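Local structure of 6-phosphogluconate dehydrogenase, NAD-binding (Geobacter metallireducens, 3PEF) at residues R89-M94 against Q103-A108; E146-F151 against K156-L161; C184-L189 against G221-R226. The protein probably interconverts succinic semialdehyde and gamma-hydroxybutyrate, as a beta-hydroxyacid dehydrogenase that binds NADP+. The protein carries 2 engineered substitutions. All coordinates share one frame; numbering follows the deposited sequence.

Contact 1. Residues R89-M94 against Q103-A108; sequences RGYVDM and QRIGVA
With its CG1 branch anti to the carbonyl carbon (chi1 -73°) and the chain extended beyond it, I105 carries CD1 to the carboxylate of D93, whose CB already points toward the helix and whose CG, anti to the backbone nitrogen (chi1 -161°), extends the carboxylate to meet it. The two side chains belong to the beta-alpha-beta unit formed by strand 90-93, helix 99-111 and strand 115-122 in the Rossmann-type nucleotide-binding domain, and they illustrate how a crossover helix seats itself on its sheet. Strand alternation selects the partners: Y91 and D93 both turn toward the helix, while V92 between them serves the opposite face and meets L143 of helix 141-154. I105 is the one helix residue that answers, and its two branches divide the work. CD1 lies 3.9 Å from D93 OD2, the side chains crossing at about a right angle. The CG2 methyl instead approaches the rim of the tyrosine, close to the ring plane, so the aromatic face is not what this helix residue meets. The backbones stay well separated, with CA of Y91 and CA of G106 8.4 Å apart, and only 90 Å² is buried in all.

Neighbouring elements complete the seam: F116 of strand 115-122 touches Y91, D93 and I105, while A71 and C75 of helix 68-76 lie against D93 and I105 respectively. The carboxylate finds its polar partner just along the chain, D93 OD1 being hydrogen-bonded to S95 OG. Of the contacts described, OD1 has the serine hydroxyl and OD2 the isoleucine methyl. At the tyrosine the approach is looser, I105 CG2 standing 4.3 Å from CE1 of Y91.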
loop_
_atom_site.group_PDB
_atom_site.type_symbol
_atom_site.label_atom_id
_atom_site.label_comp_id
_atom_site.label_asym_id
_atom_site.label_seq_id
_atom_site.Cartn_x
_atom_site.Cartn_y
_atom_site.Cartn_z
ATOM N N ARG A 89 10.230 -8.798 -45.163
ATOM C CA ARG A 89 11.002 -9.468 -44.118
ATOM C C ARG A 89 10.344 -9.169 -42.775
ATOM O O ARG A 89 9.763 -8.092 -42.594
ATOM C CB ARG A 89 12.475 -9.029 -44.149
ATOM C CG ARG A 89 13.177 -9.421 -45.454
ATOM C CD ARG A 89 14.686 -9.146 -45.414
ATOM N NE ARG A 89 14.993 -7.713 -45.390
ATOM C CZ ARG A 89 15.002 -6.935 -46.463
ATOM N NH1 ARG A 89 14.711 -7.449 -47.653
ATOM N NH2 ARG A 89 15.306 -5.646 -46.352
ATOM N N GLY A 90 10.413 -10.125 -41.845
ATOM C CA GLY A 90 9.672 -10.031 -40.598
ATOM C C GLY A 90 10.521 -9.711 -39.376
ATOM O O GLY A 90 11.688 -10.124 -39.276
ATOM N N TYR A 91 9.930 -8.958 -38.452
ATOM C CA TYR A 91 10.568 -8.616 -37.187
ATOM C C TYR A 91 9.665 -9.109 -36.063
ATOM O O TYR A 91 8.494 -8.737 -35.982
ATOM C CB TYR A 91 10.767 -7.105 -37.078
ATOM C CG TYR A 91 11.583 -6.648 -35.874
ATOM C CD1 TYR A 91 11.065 -5.730 -34.956
ATOM C CD2 TYR A 91 12.868 -7.140 -35.656
ATOM C CE1 TYR A 91 11.825 -5.292 -33.854
ATOM C CE2 TYR A 91 13.631 -6.715 -34.574
ATOM C CZ TYR A 91 13.114 -5.788 -33.678
ATOM O OH TYR A 91 13.886 -5.387 -32.606
ATOM N N VAL A 92 10.205 -9.967 -35.213
ATOM C CA VAL A 92 9.431 -10.536 -34.114
ATOM C C VAL A 92 10.026 -10.068 -32.783
ATOM O O VAL A 92 11.036 -10.606 -32.323
ATOM C CB VAL A 92 9.453 -12.080 -34.148
ATOM C CG1 VAL A 92 8.640 -12.648 -32.988
ATOM C CG2 VAL A 92 8.925 -12.611 -35.494
ATOM N N ASP A 93 9.435 -9.048 -32.179
ATOM C CA ASP A 93 9.971 -8.533 -30.919
ATOM C C ASP A 93 9.419 -9.310 -29.732
ATOM O O ASP A 93 8.203 -9.301 -29.469
ATOM C CB ASP A 93 9.711 -7.025 -30.752
ATOM C CG ASP A 93 10.639 -6.378 -29.701
ATOM O OD1 ASP A 93 11.291 -7.107 -28.921
ATOM O OD2 ASP A 93 10.731 -5.136 -29.667
ATOM N N MET A 94 10.319 -9.980 -29.022
ATOM C CA MET A 94 9.939 -10.838 -27.892
ATOM C C MET A 94 10.246 -10.191 -26.538
ATOM O O MET A 94 10.060 -10.798 -25.468
ATOM C CB MET A 94 10.591 -12.215 -28.029
ATOM C CG MET A 94 10.360 -12.825 -29.410
ATOM S SD MET A 94 11.082 -14.473 -29.638
ATOM C CE MET A 94 10.038 -15.507 -28.578
ATOM N N GLN A 103 3.067 -1.637 -30.417
ATOM C CA GLN A 103 2.228 -1.174 -31.523
ATOM C C GLN A 103 2.949 -0.117 -32.374
ATOM O O GLN A 103 2.883 -0.141 -33.605
ATOM C CB GLN A 103 0.892 -0.636 -30.996
ATOM C CG GLN A 103 -0.010 -1.707 -30.396
ATOM C CD GLN A 103 -1.192 -1.120 -29.635
ATOM O OE1 GLN A 103 -1.147 0.015 -29.171
ATOM N NE2 GLN A 103 -2.255 -1.899 -29.508
ATOM N N ARG A 104 3.627 0.800 -31.689
ATOM C CA ARG A 104 4.437 1.852 -32.296
ATOM C C ARG A 104 5.475 1.243 -33.243
ATOM O O ARG A 104 5.625 1.642 -34.407
ATOM C CB ARG A 104 5.145 2.589 -31.152
ATOM C CG ARG A 104 5.793 3.925 -31.457
ATOM C CD ARG A 104 6.282 4.570 -30.140
ATOM N NE ARG A 104 5.158 4.929 -29.273
ATOM C CZ ARG A 104 5.062 4.650 -27.975
ATOM N NH1 ARG A 104 6.030 3.998 -27.342
ATOM N NH2 ARG A 104 3.984 5.031 -27.304
ATOM N N ILE A 105 6.216 0.274 -32.714
ATOM C CA ILE A 105 7.225 -0.398 -33.495
ATOM C C ILE A 105 6.611 -1.102 -34.708
ATOM O O ILE A 105 7.083 -0.954 -35.844
ATOM C CB ILE A 105 7.987 -1.421 -32.630
ATOM C CG1 ILE A 105 8.920 -0.689 -31.660
ATOM C CG2 ILE A 105 8.770 -2.356 -33.513
ATOM C CD1 ILE A 105 9.368 -1.551 -30.473
ATOM N N GLY A 106 5.561 -1.876 -34.466
ATOM C CA GLY A 106 4.905 -2.605 -35.537
ATOM C C GLY A 106 4.417 -1.707 -36.658
ATOM O O GLY A 106 4.546 -2.051 -37.828
ATOM N N VAL A 107 3.855 -0.553 -36.304
ATOM C CA VAL A 107 3.382 0.398 -37.308
ATOM C C VAL A 107 4.529 0.964 -38.135
ATOM O O VAL A 107 4.412 1.091 -39.364
ATOM C CB VAL A 107 2.586 1.554 -36.681
ATOM C CG1 VAL A 107 2.345 2.661 -37.722
ATOM C CG2 VAL A 107 1.249 1.041 -36.106
ATOM N N ALA A 108 5.638 1.302 -37.470
ATOM C CA ALA A 108 6.785 1.839 -38.190
ATOM C C ALA A 108 7.371 0.753 -39.090
ATOM O O ALA A 108 7.718 1.016 -40.246
ATOM C CB ALA A 108 7.841 2.425 -37.231
#

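Contact 2. Residues E146-F151 against K156-L161; sequences EAMPGF and KKIIHL
I158 overlaps the last turn of segment 146-151, pushing its CD1 methyl against the backbone of F151 and its CG2 branch toward the sulfur of M148. This is the return leg of a beta-alpha-beta unit, strand 133-139, helix 141-154 and strand 157-160, at one edge of the sheet, as counted within this chain, of the Rossmann-type domain. One branched residue here meets two neighbours a turn apart on the helix. CD1 reaches 3.7 Å from F151 O and 3.9 Å from F151 CB, its chi2 of 143° departing from a fully staggered chain. On the other branch, CG2 lies 3.9 Å from M148 SD and equally near M148 CE. M148 can offer both atoms because its chain is bent at chi2 and chi3, which swings the thioether toward the strand although its CB sets off in another direction; the two side chains then slide past each other in opposite senses. An alanine in place of I158 would probably open a gap between helix and strand, leaving the thioether of M148 freer to turn and CB of F151 without its methyl partner.

The aromatic ring leads away into the domain, where it touches I135 of strand 133-139, and A147 CB lies over one face toward the rim, 3.8 Å above the plane. On the other side of the strand, I159 packs on V205 of the second subunit. The ring itself meets I158 obliquely, F151 CD1 lying 4.1 Å from I158 CG2.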
loop_
_atom_site.group_PDB
_atom_site.type_symbol
_atom_site.label_atom_id
_atom_site.label_comp_id
_atom_site.label_asym_id
_atom_site.label_seq_id
_atom_site.Cartn_x
_atom_site.Cartn_y
_atom_site.Cartn_z
ATOM N N GLU A 146 5.142 -18.187 -40.335
ATOM C CA GLU A 146 6.502 -18.264 -40.845
ATOM C C GLU A 146 7.548 -18.445 -39.739
ATOM O O GLU A 146 8.542 -19.134 -39.938
ATOM C CB GLU A 146 6.830 -17.041 -41.705
ATOM C CG GLU A 146 8.164 -17.143 -42.405
ATOM C CD GLU A 146 8.368 -16.047 -43.434
ATOM O OE1 GLU A 146 9.532 -15.825 -43.838
ATOM O OE2 GLU A 146 7.367 -15.414 -43.839
ATOM N N ALA A 147 7.325 -17.837 -38.577
ATOM C CA ALA A 147 8.293 -17.929 -37.491
ATOM C C ALA A 147 8.133 -19.218 -36.683
ATOM O O ALA A 147 9.008 -19.588 -35.904
ATOM C CB ALA A 147 8.195 -16.707 -36.579
ATOM N N MET A 148 7.013 -19.903 -36.877
ATOM C CA MET A 148 6.695 -21.086 -36.079
ATOM C C MET A 148 7.834 -22.103 -35.938
ATOM O O MET A 148 8.043 -22.643 -34.861
ATOM C CB MET A 148 5.434 -21.778 -36.612
ATOM C CG MET A 148 4.870 -22.824 -35.655
ATOM S SD MET A 148 4.472 -22.141 -34.025
ATOM C CE MET A 148 3.019 -21.172 -34.408
ATOM N N PRO A 149 8.572 -22.381 -37.024
ATOM C CA PRO A 149 9.626 -23.397 -36.890
ATOM C C PRO A 149 10.683 -22.967 -35.890
ATOM O O PRO A 149 11.303 -23.808 -35.237
ATOM C CB PRO A 149 10.235 -23.467 -38.295
ATOM C CG PRO A 149 9.155 -23.001 -39.196
ATOM C CD PRO A 149 8.413 -21.935 -38.418
ATOM N N GLY A 150 10.882 -21.658 -35.781
ATOM C CA GLY A 150 11.785 -21.100 -34.792
ATOM C C GLY A 150 11.160 -21.126 -33.407
ATOM O O GLY A 150 11.789 -21.569 -32.445
ATOM N N PHE A 151 9.923 -20.643 -33.297
ATOM C CA PHE A 151 9.217 -20.664 -32.016
ATOM C C PHE A 151 9.265 -22.072 -31.434
ATOM O O PHE A 151 9.352 -22.250 -30.224
ATOM C CB PHE A 151 7.746 -20.249 -32.161
ATOM C CG PHE A 151 7.521 -18.768 -32.364
ATOM C CD1 PHE A 151 6.448 -18.328 -33.127
ATOM C CD2 PHE A 151 8.358 -17.821 -31.784
ATOM C CE1 PHE A 151 6.205 -16.980 -33.322
ATOM C CE2 PHE A 151 8.124 -16.449 -31.982
ATOM C CZ PHE A 151 7.036 -16.037 -32.748
ATOM N N LYS A 156 7.567 -24.472 -25.804
ATOM C CA LYS A 156 6.756 -25.686 -25.815
ATOM C C LYS A 156 5.278 -25.386 -26.080
ATOM O O LYS A 156 4.578 -26.169 -26.718
ATOM C CB LYS A 156 6.912 -26.485 -24.509
ATOM C CG LYS A 156 6.469 -25.772 -23.224
ATOM C CD LYS A 156 6.368 -26.795 -22.074
ATOM C CE LYS A 156 6.633 -26.193 -20.695
ATOM N NZ LYS A 156 5.552 -25.299 -20.199
ATOM N N LYS A 157 4.809 -24.250 -25.587
ATOM C CA LYS A 157 3.443 -23.825 -25.836
ATOM C C LYS A 157 3.534 -22.510 -26.587
ATOM O O LYS A 157 4.225 -21.573 -26.146
ATOM C CB LYS A 157 2.697 -23.614 -24.518
ATOM C CG LYS A 157 1.182 -23.366 -24.667
ATOM C CD LYS A 157 0.593 -22.698 -23.412
ATOM C CE LYS A 157 -0.796 -23.222 -23.042
ATOM N NZ LYS A 157 -1.800 -23.065 -24.126
ATOM N N ILE A 158 2.841 -22.437 -27.717
ATOM C CA ILE A 158 2.897 -21.257 -28.560
ATOM C C ILE A 158 1.478 -20.860 -28.943
ATOM O O ILE A 158 0.741 -21.662 -29.513
ATOM C CB ILE A 158 3.731 -21.538 -29.829
ATOM C CG1 ILE A 158 5.142 -21.992 -29.447
ATOM C CG2 ILE A 158 3.796 -20.299 -30.703
ATOM C CD1 ILE A 158 5.729 -23.053 -30.355
ATOM N N ILE A 159 1.081 -19.632 -28.618
ATOM C CA ILE A 159 -0.293 -19.209 -28.882
ATOM C C ILE A 159 -0.339 -17.858 -29.566
ATOM O O ILE A 159 0.631 -17.099 -29.540
ATOM C CB ILE A 159 -1.124 -19.123 -27.589
ATOM C CG1 ILE A 159 -0.568 -18.034 -26.676
ATOM C CG2 ILE A 159 -1.131 -20.462 -26.863
ATOM C CD1 ILE A 159 -1.515 -17.650 -25.549
ATOM N N HIS A 160 -1.476 -17.555 -30.174
ATOM C CA HIS A 160 -1.652 -16.282 -30.862
ATOM C C HIS A 160 -2.865 -15.571 -30.270
ATOM O O HIS A 160 -3.940 -16.147 -30.205
ATOM C CB HIS A 160 -1.823 -16.519 -32.367
ATOM C CG HIS A 160 -1.851 -15.265 -33.182
ATOM N ND1 HIS A 160 -2.986 -14.501 -33.334
ATOM C CD2 HIS A 160 -0.884 -14.650 -33.902
ATOM C CE1 HIS A 160 -2.716 -13.466 -34.112
ATOM N NE2 HIS A 160 -1.445 -13.529 -34.463
ATOM N N LEU A 161 -2.692 -14.324 -29.842
ATOM C CA LEU A 161 -3.691 -13.656 -29.005
ATOM C C LEU A 161 -4.435 -12.519 -29.684
ATOM O O LEU A 161 -5.198 -11.805 -29.035
ATOM C CB LEU A 161 -3.030 -13.122 -27.734
ATOM C CG LEU A 161 -2.462 -14.217 -26.825
ATOM C CD1 LEU A 161 -1.479 -13.635 -25.806
ATOM C CD2 LEU A 161 -3.606 -14.941 -26.123
#

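Contact 3. Residues C184-L189 against G221-R226; sequences CFCEGL and GLIRDR
Between segments 184-189 and 221-226 the nearest CA atoms are those of C186 and I223, 8.8 Å apart, a separation bridged by side chains alone. I223 does the bridging from its side. Its CG1 branch lies anti to the carbonyl carbon and continues extended (chi2 169°), so that CD1 reaches three side chains of the facing helix. L189 CD1 is 3.9 Å from that methyl, while C186 SG and F185 CE2 each stand 4.1 Å from it. Sulfur, aliphatic and aromatic surfaces therefore converge on one carbon. L189 has a second task: the same CD1 sits 3.7 Å above the plane of the F185 ring, toward its rim, so the leucine methyl touches the ring and the isoleucine alike. F185 also stacks on F216, which ties it to an earlier turn of helix 214-224.

Just beyond I223 the helix ends in a Schellman motif, R226 taking positive phi (56°) and its amide nitrogen returning to I223 O at 2.8 Å. Here R224 NE forms a salt bridge with D225 OD1 at 3.2 Å; the oxygen lies in the guanidinium plane, but the arginine comes to the carboxylate from above the latter's plane. R224 has a further acidic partner through NH1, D200, which joins the helix end to helix 199-208.

On the long helix, E187 turns to the second subunit and is hydrogen-bonded to S258 and A257 there. One methyl of a short helix resting on three side chains of a long one, just before a Schellman end, is plain helix-helix packing in the all-helical C-terminal domain of the 6-phosphogluconate dehydrogenase-like family.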
loop_
_atom_site.group_PDB
_atom_site.type_symbol
_atom_site.label_atom_id
_atom_site.label_comp_id
_atom_site.label_asym_id
_atom_site.label_seq_id
_atom_site.Cartn_x
_atom_site.Cartn_y
_atom_site.Cartn_z
ATOM N N CYS A 184 4.682 -11.377 -1.606
ATOM C CA CYS A 184 3.915 -11.937 -0.503
ATOM C C CYS A 184 4.635 -13.137 0.106
ATOM O O CYS A 184 4.700 -13.274 1.318
ATOM C CB CYS A 184 2.515 -12.338 -0.975
ATOM S SG CYS A 184 1.503 -10.901 -1.360
ATOM N N PHE A 185 5.161 -14.002 -0.758
ATOM C CA PHE A 185 5.863 -15.214 -0.359
ATOM C C PHE A 185 7.038 -14.845 0.553
ATOM O O PHE A 185 7.228 -15.438 1.610
ATOM C CB PHE A 185 6.343 -15.921 -1.635
ATOM C CG PHE A 185 7.131 -17.199 -1.408
ATOM C CD1 PHE A 185 6.592 -18.260 -0.692
ATOM C CD2 PHE A 185 8.388 -17.357 -1.991
ATOM C CE1 PHE A 185 7.303 -19.449 -0.524
ATOM C CE2 PHE A 185 9.125 -18.546 -1.825
ATOM C CZ PHE A 185 8.582 -19.590 -1.090
ATOM N N CYS A 186 7.809 -13.841 0.144
ATOM C CA CYS A 186 8.955 -13.397 0.920
ATOM C C CYS A 186 8.552 -12.776 2.259
ATOM O O CYS A 186 9.189 -13.031 3.270
ATOM C CB CYS A 186 9.819 -12.434 0.103
ATOM S SG CYS A 186 10.645 -13.244 -1.297
ATOM N N GLU A 187 7.493 -11.968 2.266
ATOM C CA GLU A 187 6.976 -11.444 3.516
ATOM C C GLU A 187 6.633 -12.594 4.461
ATOM O O GLU A 187 6.865 -12.499 5.651
ATOM C CB GLU A 187 5.759 -10.532 3.284
ATOM C CG GLU A 187 6.143 -9.132 2.885
ATOM C CD GLU A 187 4.963 -8.182 2.766
ATOM O OE1 GLU A 187 3.828 -8.553 3.157
ATOM O OE2 GLU A 187 5.184 -7.047 2.278
ATOM N N GLY A 188 6.085 -13.681 3.924
ATOM C CA GLY A 188 5.731 -14.830 4.743
ATOM C C GLY A 188 6.924 -15.589 5.316
ATOM O O GLY A 188 6.950 -15.956 6.491
ATOM N N LEU A 189 7.926 -15.830 4.488
ATOM C CA LEU A 189 9.144 -16.464 4.983
ATOM C C LEU A 189 9.856 -15.606 6.018
ATOM O O LEU A 189 10.436 -16.122 6.975
ATOM C CB LEU A 189 10.096 -16.729 3.834
ATOM C CG LEU A 189 9.622 -17.794 2.854
ATOM C CD1 LEU A 189 10.511 -17.789 1.611
ATOM C CD2 LEU A 189 9.624 -19.164 3.555
ATOM N N GLY A 221 13.803 -22.687 -1.998
ATOM C CA GLY A 221 15.027 -23.404 -1.685
ATOM C C GLY A 221 16.228 -22.483 -1.814
ATOM O O GLY A 221 17.095 -22.458 -0.941
ATOM N N LEU A 222 16.274 -21.714 -2.904
ATOM C CA LEU A 222 17.404 -20.828 -3.147
ATOM C C LEU A 222 17.447 -19.758 -2.081
ATOM O O LEU A 222 18.510 -19.351 -1.623
ATOM C CB LEU A 222 17.306 -20.203 -4.534
ATOM C CG LEU A 222 17.385 -21.220 -5.665
ATOM C CD1 LEU A 222 17.049 -20.547 -6.991
ATOM C CD2 LEU A 222 18.791 -21.852 -5.692
ATOM N N ILE A 223 16.307 -19.143 -1.552
ATOM C CA ILE A 223 16.233 -18.224 -0.433
ATOM C C ILE A 223 16.813 -18.842 0.833
ATOM O O ILE A 223 17.678 -18.262 1.499
ATOM C CB ILE A 223 14.776 -17.789 -0.188
ATOM C CG1 ILE A 223 14.261 -16.961 -1.368
ATOM C CG2 ILE A 223 14.665 -17.001 1.108
ATOM C CD1 ILE A 223 12.770 -16.716 -1.335
ATOM N N ARG A 224 16.326 -20.052 1.065
ATOM C CA ARG A 224 16.887 -20.747 2.215
ATOM C C ARG A 224 18.413 -20.821 2.139
ATOM O O ARG A 224 19.093 -20.668 3.149
ATOM C CB ARG A 224 16.313 -22.160 2.306
ATOM C CG ARG A 224 16.755 -22.921 3.544
ATOM C CD ARG A 224 16.615 -24.407 3.329
ATOM N NE ARG A 224 17.246 -24.790 2.069
ATOM C CZ ARG A 224 16.638 -25.460 1.093
ATOM N NH1 ARG A 224 15.372 -25.844 1.234
ATOM N NH2 ARG A 224 17.301 -25.753 -0.023
ATOM N N ASP A 225 18.942 -21.050 0.938
ATOM C CA ASP A 225 20.393 -21.143 0.714
ATOM C C ASP A 225 21.058 -19.777 0.494
ATOM O O ASP A 225 22.282 -19.683 0.349
ATOM C CB ASP A 225 20.677 -22.044 -0.495
ATOM C CG ASP A 225 20.248 -23.480 -0.266
ATOM O OD1 ASP A 225 20.095 -23.869 0.917
ATOM O OD2 ASP A 225 20.063 -24.215 -1.267
ATOM N N ARG A 226 20.256 -18.721 0.463
ATOM C CA ARG A 226 20.778 -17.388 0.207
ATOM C C ARG A 226 21.549 -17.348 -1.118
ATOM O O ARG A 226 22.546 -16.640 -1.253
ATOM C CB ARG A 226 21.679 -16.932 1.366
ATOM C CG ARG A 226 20.989 -16.888 2.739
ATOM C CD ARG A 226 20.141 -15.626 2.935
ATOM N NE ARG A 226 18.822 -15.941 3.489
ATOM C CZ ARG A 226 18.547 -16.047 4.789
ATOM N NH1 ARG A 226 19.495 -15.859 5.692
ATOM N NH2 ARG A 226 17.322 -16.346 5.186
#

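In the fold
Contacts 1 and 2 both reach the same sheet, and their segments meet where F151 packs on V92 and M94: F151 CZ lies 3.8 Å from V92 CG1, and F151 CE2 4.0 Å from M94 CE, with the contact centres about 16 Å apart. Strand 90-93 is thus held by a helix on each face. Contact 1 is nearer the cofactor, the D93 side chain lying about 7 Å from bound NADP+, against about 13 Å for F151. Contact 3 stands apart in the C-terminal helical domain, its centre about 39 Å from that of contact 1 and about 34 Å from that of contact 2. Strand 157-160 leads into helix 166-194, which carries the predicted active-site K171, and segments of contacts 2 and 3 both touch the second subunit.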